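Local coordinates for H127A/Y244A mutant of alginate lyase AlyC3 in complex with dimannuronate (Psychromonas sp., PDB 7C8F), which is an engineered double-alanine form of a family 7 polysaccharide lyase, an enzyme that cleaves alginate, probably by beta-elimination, caught with a bound dimannuronate, at residues G12-Y17 against G52-Y57; G39-F44 against H75-V80; F122-N127 against Y237-V242. All coordinates share one frame; numbering follows the deposited sequence. Where two conformers were deposited one is given.

How the interactions relate
Interaction 3 is a strand pair buried about 3 Å from the centre of the chain, interaction 2 a partly buried contact about 12 Å out, and interaction 1 a meeting of loops about 19 Å out (distances between centres). Interactions 2 and 3 serve one curved sheet: strands 77-82 and 235-240 are neighbours in it, Val80 N lying 2.8 Å from Ala240 O, and both contacts reach the same mannuronate. Interaction 1 instead adjoins the edge of the seven-stranded sheet. The chemistry follows position: water bridges between loops, charged groups and sugar carboxylate at the cleft, and regular antiparallel hydrogen bonding with apolar packing in the core.

Interaction 1: residues G12-Y17 against G52-Y57; sequences GEPANY and GIVNQY
Ile53 O lies against Pro14 and is tied to residues 12-17 by one water, which donates to Ile53 O at 2.8 Å. The same water accepts the N-H of Ala15, with a separation of 2.8 Å between its oxygen and Ala15 N, so a backbone carbonyl and a backbone amide are joined without touching. Beside this bridge Pro14 CD packs on Ile53 O at 3.5 Å. A second water connects the segments at the far end of Glu13: it donates to Gly52 O at 3.1 Å and, weakly, to Glu13 OE2, a carboxylate oxygen that also has a weak bond from Asn6.

Between the two waters the contact is van der Waals, largely carbon against carbon. The side chains of Glu13 and Val54 lie roughly perpendicular, with Glu13 CG 3.7 Å from Val54 CG1. Glu13 has its CG anti to the carbonyl carbon (chi1 -64°) and runs on extended, which carries the carboxylate past Val54 to the level of Gly52. The other methyl of Val54 turns to the residue before Glu13, CG2 lying 3.5 Å from Gly12 O.

The 3-10 turn at 14-16 is held from within by Asn16 N bonding to Glu13 O at 2.8 Å, and Glu13 O also lies at the edge of the Tyr17 ring, in its plane. Pro14 rests in addition on Phe58, Val60 and Leu67. In the other segment Asn55 OD1 takes the N-H of Tyr57, the donor standing 40° above the carbonyl plane. The arrangement is thus a water-bridged meeting of two loops, a 3-10 turn leading into helix 18-25 and an irregular segment closed by an Asx turn, at the edge of the seven-stranded sheet where strand 58-60 begins.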
# COMPACT_ATOMS: atom_id res chain seq x y z
N GLY B 12 9.67 -23.34 -35.14
CA GLY B 12 8.59 -22.43 -35.49
C GLY B 12 8.73 -21.10 -34.76
O GLY B 12 9.17 -21.04 -33.61
N GLU B 13 8.36 -20.02 -35.45
CA GLU B 13 8.39 -18.70 -34.84
C GLU B 13 7.06 -18.45 -34.15
O GLU B 13 6.01 -18.55 -34.80
CB GLU B 13 8.63 -17.63 -35.90
CG GLU B 13 9.99 -17.75 -36.57
CD GLU B 13 10.25 -16.66 -37.59
OE1 GLU B 13 9.51 -15.66 -37.60
OE2 GLU B 13 11.21 -16.81 -38.39
N PRO B 14 7.05 -18.16 -32.84
CA PRO B 14 5.77 -18.02 -32.12
C PRO B 14 4.78 -17.06 -32.76
O PRO B 14 3.57 -17.33 -32.76
CB PRO B 14 6.21 -17.59 -30.71
CG PRO B 14 7.55 -18.28 -30.54
CD PRO B 14 8.21 -18.19 -31.92
N ALA B 15 5.25 -15.94 -33.30
CA ALA B 15 4.34 -14.98 -33.92
C ALA B 15 3.64 -15.52 -35.16
O ALA B 15 2.67 -14.91 -35.62
CB ALA B 15 5.09 -13.69 -34.25
N ASN B 16 4.06 -16.67 -35.68
CA ASN B 16 3.40 -17.26 -36.84
C ASN B 16 2.25 -18.19 -36.48
O ASN B 16 1.66 -18.79 -37.38
CB ASN B 16 4.42 -18.02 -37.70
CG ASN B 16 5.23 -17.10 -38.58
OD1 ASN B 16 4.81 -15.99 -38.89
ND2 ASN B 16 6.41 -17.56 -38.99
N TYR B 17 1.92 -18.34 -35.20
CA TYR B 17 0.88 -19.27 -34.78
C TYR B 17 -0.29 -18.50 -34.20
O TYR B 17 -0.15 -17.80 -33.19
CB TYR B 17 1.44 -20.31 -33.80
CG TYR B 17 2.40 -21.23 -34.52
CD1 TYR B 17 3.72 -20.88 -34.73
CD2 TYR B 17 1.96 -22.45 -35.05
CE1 TYR B 17 4.59 -21.71 -35.41
CE2 TYR B 17 2.82 -23.28 -35.74
CZ TYR B 17 4.13 -22.91 -35.91
OH TYR B 17 5.00 -23.73 -36.60
N GLY B 52 9.79 -12.31 -35.94
CA GLY B 52 11.19 -12.66 -35.98
C GLY B 52 11.80 -13.14 -34.67
O GLY B 52 12.98 -13.54 -34.67
N ILE B 53 11.07 -13.13 -33.57
CA ILE B 53 11.61 -13.48 -32.26
C ILE B 53 11.51 -14.99 -32.09
O ILE B 53 10.41 -15.52 -31.89
CB ILE B 53 10.88 -12.75 -31.13
CG1 ILE B 53 10.99 -11.23 -31.33
CG2 ILE B 53 11.43 -13.17 -29.77
CD1 ILE B 53 12.40 -10.71 -31.29
N VAL B 54 12.65 -15.68 -32.14
CA VAL B 54 12.70 -17.14 -32.02
C VAL B 54 14.12 -17.53 -31.68
O VAL B 54 15.08 -16.91 -32.14
CB VAL B 54 12.21 -17.83 -33.32
CG1 VAL B 54 13.08 -17.40 -34.51
CG2 VAL B 54 12.22 -19.36 -33.18
N ASN B 55 14.27 -18.57 -30.85
CA ASN B 55 15.59 -19.15 -30.64
C ASN B 55 15.43 -20.52 -29.97
O ASN B 55 14.31 -21.02 -29.81
CB ASN B 55 16.56 -18.23 -29.89
CG ASN B 55 16.15 -17.97 -28.46
OD1 ASN B 55 15.42 -18.75 -27.86
ND2 ASN B 55 16.64 -16.88 -27.91
N GLN B 56 16.57 -21.13 -29.64
CA GLN B 56 16.59 -22.48 -29.08
C GLN B 56 15.83 -22.58 -27.77
O GLN B 56 15.40 -23.67 -27.41
CB GLN B 56 18.04 -22.92 -28.85
CG GLN B 56 18.88 -21.87 -28.14
CD GLN B 56 20.31 -22.33 -27.87
OE1 GLN B 56 20.55 -23.49 -27.54
NE2 GLN B 56 21.26 -21.41 -28.02
N TYR B 57 15.65 -21.46 -27.06
CA TYR B 57 14.97 -21.48 -25.77
C TYR B 57 13.54 -20.95 -25.83
O TYR B 57 12.81 -21.05 -24.84
CB TYR B 57 15.74 -20.64 -24.74
CG TYR B 57 17.14 -21.13 -24.42
CD1 TYR B 57 17.34 -22.31 -23.72
CD2 TYR B 57 18.26 -20.40 -24.81
CE1 TYR B 57 18.62 -22.76 -23.43
CE2 TYR B 57 19.54 -20.84 -24.52
CZ TYR B 57 19.71 -22.02 -23.83
OH TYR B 57 20.99 -22.46 -23.54
O HOH W 1 13.83 -14.83 -37.40
O HOH W 2 7.82 -14.93 -32.73

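Interaction 2: residues G39-F44 against H75-V80; sequences GNKEYF and HLRNEV. With BEM (beta-D-mannopyranuronic acid), chain D.
Gly39 and Leu76 bring the backbones closest, CA to CA 5.5 Å, and the segments then diverge, with Lys41 CA and Arg77 CA already 7.8 Å apart. Leu76 CD2 lies 3.6 Å from Gly39 N and also touches the backbone of Asn40. Further along, the aliphatic parts of Lys41 and Arg77 cross obliquely, Lys41 CD being 4.2 Å from Arg77 CG. A water accepts from Lys41 NZ and lies within reach of Glu79 OE1.

Arg77 bends at chi3 and grips Glu79 side-on. Arg77 NE reaches Glu79 OE1 at 2.9 Å in the guanidinium plane and nearly straight (165° at the hydrogen), while Arg77 NH2 meets Glu79 OE2 at 3.0 Å. The two-point grip fixes the guanidinium's rotation and leaves Arg77 NH1 to donate to mannuronate O6A at 3.3 Å, longer than either bond to Glu79 and less straight than that of Arg77 NE. A leucine in place of Arg77 would probably cost the sugar carboxylate this bond and leave Glu79 without its arginine mate, its salt bridge with Lys239 remaining.

Strand 27-31 pairs antiparallel with strands 42-44 and 77-82. Just beyond it Ser32 OG bonds Asn40 O and Arg77 N; strand 77-82 in turn pairs with strands 235-240 and 242-245.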
# COMPACT_ATOMS: atom_id res chain seq x y z
N GLY B 39 21.60 -13.89 -12.63
CA GLY B 39 20.32 -13.24 -12.61
C GLY B 39 20.04 -12.26 -13.73
O GLY B 39 19.10 -11.52 -13.63
N ASN B 40 20.84 -12.26 -14.78
CA ASN B 40 20.68 -11.33 -15.88
C ASN B 40 19.35 -11.45 -16.62
O ASN B 40 18.73 -12.49 -16.56
CB ASN B 40 21.83 -11.43 -16.90
CG ASN B 40 21.64 -12.54 -17.92
OD1 ASN B 40 20.96 -12.37 -18.91
ND2 ASN B 40 22.21 -13.67 -17.65
N LYS B 41 19.00 -10.39 -17.33
CA LYS B 41 17.76 -10.38 -18.09
C LYS B 41 17.75 -9.41 -19.27
O LYS B 41 18.13 -8.30 -19.14
CB LYS B 41 16.60 -10.04 -17.16
CG LYS B 41 15.25 -10.44 -17.67
CD LYS B 41 14.33 -10.75 -16.51
CE LYS B 41 13.88 -9.46 -15.87
NZ LYS B 41 13.13 -9.66 -14.61
N GLU B 42 17.31 -9.88 -20.41
CA GLU B 42 17.19 -9.09 -21.61
C GLU B 42 15.73 -9.01 -21.99
O GLU B 42 14.97 -9.88 -21.70
CB GLU B 42 17.96 -9.72 -22.72
CG GLU B 42 19.43 -9.76 -22.44
CD GLU B 42 20.24 -10.02 -23.66
OE1 GLU B 42 19.99 -9.42 -24.70
OE2 GLU B 42 21.16 -10.80 -23.57
N TYR B 43 15.38 -7.93 -22.65
CA TYR B 43 14.03 -7.64 -23.05
C TYR B 43 13.89 -7.56 -24.54
O TYR B 43 14.69 -6.97 -25.18
CB TYR B 43 13.63 -6.31 -22.40
CG TYR B 43 13.79 -6.27 -20.91
CD1 TYR B 43 15.01 -6.02 -20.32
CD2 TYR B 43 12.73 -6.49 -20.10
CE1 TYR B 43 15.12 -5.98 -18.96
CE2 TYR B 43 12.83 -6.45 -18.75
CZ TYR B 43 14.04 -6.20 -18.18
OH TYR B 43 14.10 -6.21 -16.85
N PHE B 44 12.83 -8.14 -25.07
CA PHE B 44 12.53 -8.12 -26.49
C PHE B 44 11.04 -7.91 -26.67
O PHE B 44 10.24 -8.14 -25.75
CB PHE B 44 12.98 -9.41 -27.18
CG PHE B 44 14.44 -9.70 -26.99
CD1 PHE B 44 15.40 -9.05 -27.76
CD2 PHE B 44 14.87 -10.60 -26.03
CE1 PHE B 44 16.75 -9.30 -27.58
CE2 PHE B 44 16.22 -10.86 -25.85
CZ PHE B 44 17.16 -10.21 -26.63
N HIS B 75 17.95 -19.38 -10.84
CA HIS B 75 17.49 -17.99 -10.81
C HIS B 75 17.41 -17.33 -12.18
O HIS B 75 17.15 -16.12 -12.26
CB HIS B 75 18.31 -17.12 -9.84
CG HIS B 75 18.45 -17.73 -8.48
ND1 HIS B 75 19.67 -18.05 -7.93
CD2 HIS B 75 17.52 -18.11 -7.57
CE1 HIS B 75 19.49 -18.58 -6.73
NE2 HIS B 75 18.19 -18.63 -6.49
N LEU B 76 17.64 -18.07 -13.26
CA LEU B 76 17.45 -17.51 -14.58
C LEU B 76 16.02 -17.79 -15.05
O LEU B 76 15.33 -18.69 -14.55
CB LEU B 76 18.49 -18.03 -15.57
CG LEU B 76 19.94 -17.63 -15.29
CD1 LEU B 76 20.85 -17.91 -16.49
CD2 LEU B 76 20.03 -16.16 -14.90
N ARG B 77 15.56 -16.99 -16.01
CA ARG B 77 14.16 -17.06 -16.38
C ARG B 77 13.98 -16.81 -17.86
O ARG B 77 14.87 -16.32 -18.56
CB ARG B 77 13.30 -16.12 -15.52
CG ARG B 77 13.88 -14.73 -15.28
CD ARG B 77 13.38 -14.12 -13.96
NE ARG B 77 11.98 -14.43 -13.68
CZ ARG B 77 11.55 -14.98 -12.54
NH1 ARG B 77 12.41 -15.26 -11.57
NH2 ARG B 77 10.26 -15.23 -12.37
N ASN B 78 12.78 -17.16 -18.34
CA ASN B 78 12.42 -17.02 -19.74
C ASN B 78 10.89 -16.93 -19.77
O ASN B 78 10.21 -17.96 -19.66
CB ASN B 78 12.93 -18.21 -20.54
CG ASN B 78 12.48 -18.18 -21.98
OD1 ASN B 78 11.89 -17.21 -22.44
ND2 ASN B 78 12.77 -19.26 -22.71
N GLU B 79 10.36 -15.72 -19.88
CA GLU B 79 8.94 -15.51 -19.64
C GLU B 79 8.37 -14.47 -20.58
O GLU B 79 9.01 -13.46 -20.88
CB GLU B 79 8.69 -15.00 -18.21
CG GLU B 79 9.04 -16.00 -17.12
CD GLU B 79 9.14 -15.36 -15.75
OE1 GLU B 79 9.78 -14.28 -15.63
OE2 GLU B 79 8.58 -15.93 -14.80
N VAL B 80 7.14 -14.71 -21.02
CA VAL B 80 6.32 -13.66 -21.62
C VAL B 80 5.67 -12.87 -20.49
O VAL B 80 5.08 -13.45 -19.57
CB VAL B 80 5.27 -14.28 -22.55
CG1 VAL B 80 4.16 -13.30 -22.85
CG2 VAL B 80 5.91 -14.76 -23.86
C1 BEM D . 12.26 -10.60 -8.59
C2 BEM D . 12.09 -10.23 -7.13
O2 BEM D . 10.77 -9.76 -6.90
C3 BEM D . 12.40 -11.41 -6.25
O3 BEM D . 12.11 -11.13 -4.92
C4 BEM D . 11.64 -12.66 -6.70
O4 BEM D . 12.23 -13.78 -6.05
C5 BEM D . 11.79 -12.85 -8.19
O5 BEM D . 11.48 -11.70 -8.93
C6 BEM D . 10.81 -13.90 -8.56
O6B BEM D . 9.73 -13.55 -9.02
O6A BEM D . 11.18 -15.06 -8.56
O1 BEM D . 11.81 -9.55 -9.43
O HOH W 3 11.14 -11.48 -15.88

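Interaction 3: residues F122-N127 against Y237-V242; sequences FLQVAN and YFKAGV. With BEM (beta-D-mannopyranuronic acid), chain D.
Leu123 meets Ala240, and Val125 meets Phe238, in two non-hydrogen-bonded pairs whose side chains share one face of the sheet. Leu123 CD2 is 3.8 Å from Ala240 CB. Val125 and Phe238 run alongside each other, with Val125 CG2 at 3.7 Å from Phe238 CE1. This face packs against strands 203-210 and 250-264 of the other sheet, where Phe205, Val209, Leu258 and Tyr260 complete the apolar layer.

The strands run antiparallel, their axes at 165°, and are joined by backbone bonds at the pairs Gln124-Lys239 and Ala126-Tyr237, such as Ala126 N to Tyr237 O at 2.9 Å. A further bond runs from Gly241 N to Phe122 O, beside a classic beta bulge in which Phe122 and Leu123 both face Val145.

The opposite face is more polar. Ala126 CB makes a CH-pi contact over the Tyr237 ring, 3.7 Å from its centroid and 22° off the normal; the alanine occupies the histidine position of the family's Q(I/V)H motif, consistent with one of the two engineered sites. In the conformer given, one of two, Gln124 flanks Lys239, Gln124 NE2 being 3.6 Å from Lys239 CE. With CG anti to the backbone N (chi1 -173°), this conformer extends outward and donates from Gln124 NE2 to mannuronate O6B at 3.1 Å. Lys239 NZ, which also forms a salt bridge with Glu79, reaches the sugar through a water, 2.6 Å from NZ to the water oxygen. That water donates to mannuronate O6B at 2.7 Å and also to the ring oxygen O5. The carboxylate is therefore held through water and, in this conformer of Gln124, directly, an arrangement characteristic of the substrate cleft on the concave sheet of a family 7 beta-jelly-roll lyase.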
# COMPACT_ATOMS: atom_id res chain seq x y z
N PHE B 122 6.13 -21.54 -13.58
CA PHE B 122 5.72 -21.39 -14.97
C PHE B 122 4.53 -20.46 -15.19
O PHE B 122 4.27 -20.10 -16.34
CB PHE B 122 5.52 -22.76 -15.65
CG PHE B 122 4.49 -23.62 -15.00
CD1 PHE B 122 4.83 -24.48 -13.96
CD2 PHE B 122 3.18 -23.58 -15.43
CE1 PHE B 122 3.86 -25.28 -13.34
CE2 PHE B 122 2.21 -24.37 -14.83
CZ PHE B 122 2.55 -25.23 -13.78
N LEU B 123 3.82 -20.05 -14.14
CA LEU B 123 2.84 -18.98 -14.23
C LEU B 123 2.99 -18.10 -13.01
O LEU B 123 3.27 -18.62 -11.92
CB LEU B 123 1.40 -19.51 -14.27
CG LEU B 123 1.09 -20.52 -15.38
CD1 LEU B 123 -0.20 -21.26 -15.10
CD2 LEU B 123 1.01 -19.82 -16.73
N GLN B 124 2.81 -16.79 -13.17
CA GLN B 124 3.01 -15.89 -12.05
C GLN B 124 2.06 -14.70 -12.16
O GLN B 124 1.74 -14.24 -13.25
CB GLN B 124 4.48 -15.43 -12.02
CG GLN B 124 4.91 -14.61 -10.81
CD GLN B 124 6.42 -14.64 -10.60
OE1 GLN B 124 7.02 -15.72 -10.53
NE2 GLN B 124 7.04 -13.47 -10.49
N VAL B 125 1.63 -14.21 -11.00
CA VAL B 125 1.05 -12.87 -10.88
C VAL B 125 2.02 -12.09 -10.01
O VAL B 125 2.21 -12.42 -8.83
CB VAL B 125 -0.35 -12.88 -10.26
CG1 VAL B 125 -0.89 -11.44 -10.14
CG2 VAL B 125 -1.32 -13.76 -11.04
N ALA B 126 2.65 -11.07 -10.59
CA ALA B 126 3.58 -10.20 -9.89
C ALA B 126 2.89 -8.88 -9.58
O ALA B 126 1.80 -8.59 -10.09
CB ALA B 126 4.80 -9.92 -10.77
N ASN B 127 3.51 -8.07 -8.73
CA ASN B 127 3.09 -6.67 -8.61
C ASN B 127 4.15 -5.78 -9.23
O ASN B 127 5.35 -6.05 -9.13
CB ASN B 127 2.79 -6.23 -7.17
CG ASN B 127 4.04 -6.07 -6.32
OD1 ASN B 127 4.54 -4.96 -6.13
ND2 ASN B 127 4.53 -7.17 -5.80
N TYR B 237 0.48 -7.96 -12.59
CA TYR B 237 0.64 -8.36 -13.98
C TYR B 237 0.95 -9.85 -14.06
O TYR B 237 1.42 -10.47 -13.10
CB TYR B 237 1.71 -7.56 -14.72
CG TYR B 237 3.12 -7.63 -14.15
CD1 TYR B 237 3.55 -6.74 -13.17
CD2 TYR B 237 4.03 -8.55 -14.64
CE1 TYR B 237 4.86 -6.79 -12.69
CE2 TYR B 237 5.33 -8.60 -14.19
CZ TYR B 237 5.74 -7.72 -13.20
OH TYR B 237 7.04 -7.76 -12.72
N PHE B 238 0.68 -10.41 -15.24
CA PHE B 238 0.90 -11.83 -15.51
C PHE B 238 2.24 -12.09 -16.18
O PHE B 238 2.70 -11.31 -17.02
CB PHE B 238 -0.16 -12.35 -16.49
CG PHE B 238 -1.54 -12.48 -15.91
CD1 PHE B 238 -1.79 -13.28 -14.80
CD2 PHE B 238 -2.62 -11.86 -16.54
CE1 PHE B 238 -3.08 -13.42 -14.31
CE2 PHE B 238 -3.90 -12.01 -16.06
CZ PHE B 238 -4.14 -12.78 -14.94
N LYS B 239 2.84 -13.24 -15.84
CA LYS B 239 3.96 -13.80 -16.58
C LYS B 239 3.73 -15.29 -16.77
O LYS B 239 3.09 -15.95 -15.95
CB LYS B 239 5.30 -13.61 -15.87
CG LYS B 239 5.68 -12.15 -15.72
CD LYS B 239 7.14 -11.94 -15.36
CE LYS B 239 7.40 -12.28 -13.90
NZ LYS B 239 8.85 -12.07 -13.61
N ALA B 240 4.30 -15.82 -17.85
CA ALA B 240 4.22 -17.23 -18.17
C ALA B 240 5.50 -17.65 -18.87
O ALA B 240 6.01 -16.91 -19.72
CB ALA B 240 3.01 -17.55 -19.05
N GLY B 241 6.01 -18.82 -18.52
CA GLY B 241 7.20 -19.37 -19.16
C GLY B 241 7.89 -20.31 -18.21
O GLY B 241 7.23 -21.20 -17.65
N VAL B 242 9.19 -20.11 -17.97
CA VAL B 242 9.91 -20.85 -16.93
C VAL B 242 10.79 -19.90 -16.15
O VAL B 242 11.35 -18.95 -16.70
CB VAL B 242 10.78 -22.01 -17.49
CG1 VAL B 242 9.91 -23.08 -18.08
CG2 VAL B 242 11.77 -21.48 -18.51
C1 BEM D . 12.26 -10.60 -8.59
C2 BEM D . 12.09 -10.23 -7.13
O2 BEM D . 10.77 -9.76 -6.90
C3 BEM D . 12.40 -11.41 -6.25
O3 BEM D . 12.11 -11.13 -4.92
C4 BEM D . 11.64 -12.66 -6.70
O4 BEM D . 12.23 -13.78 -6.05
C5 BEM D . 11.79 -12.85 -8.19
O5 BEM D . 11.48 -11.70 -8.93
C6 BEM D . 10.81 -13.90 -8.56
O6B BEM D . 9.73 -13.55 -9.02
O6A BEM D . 11.18 -15.06 -8.56
O1 BEM D . 11.81 -9.55 -9.43
O HOH W 4 10.11 -12.38 -11.37
O HOH W 5 7.68 -6.11 -10.76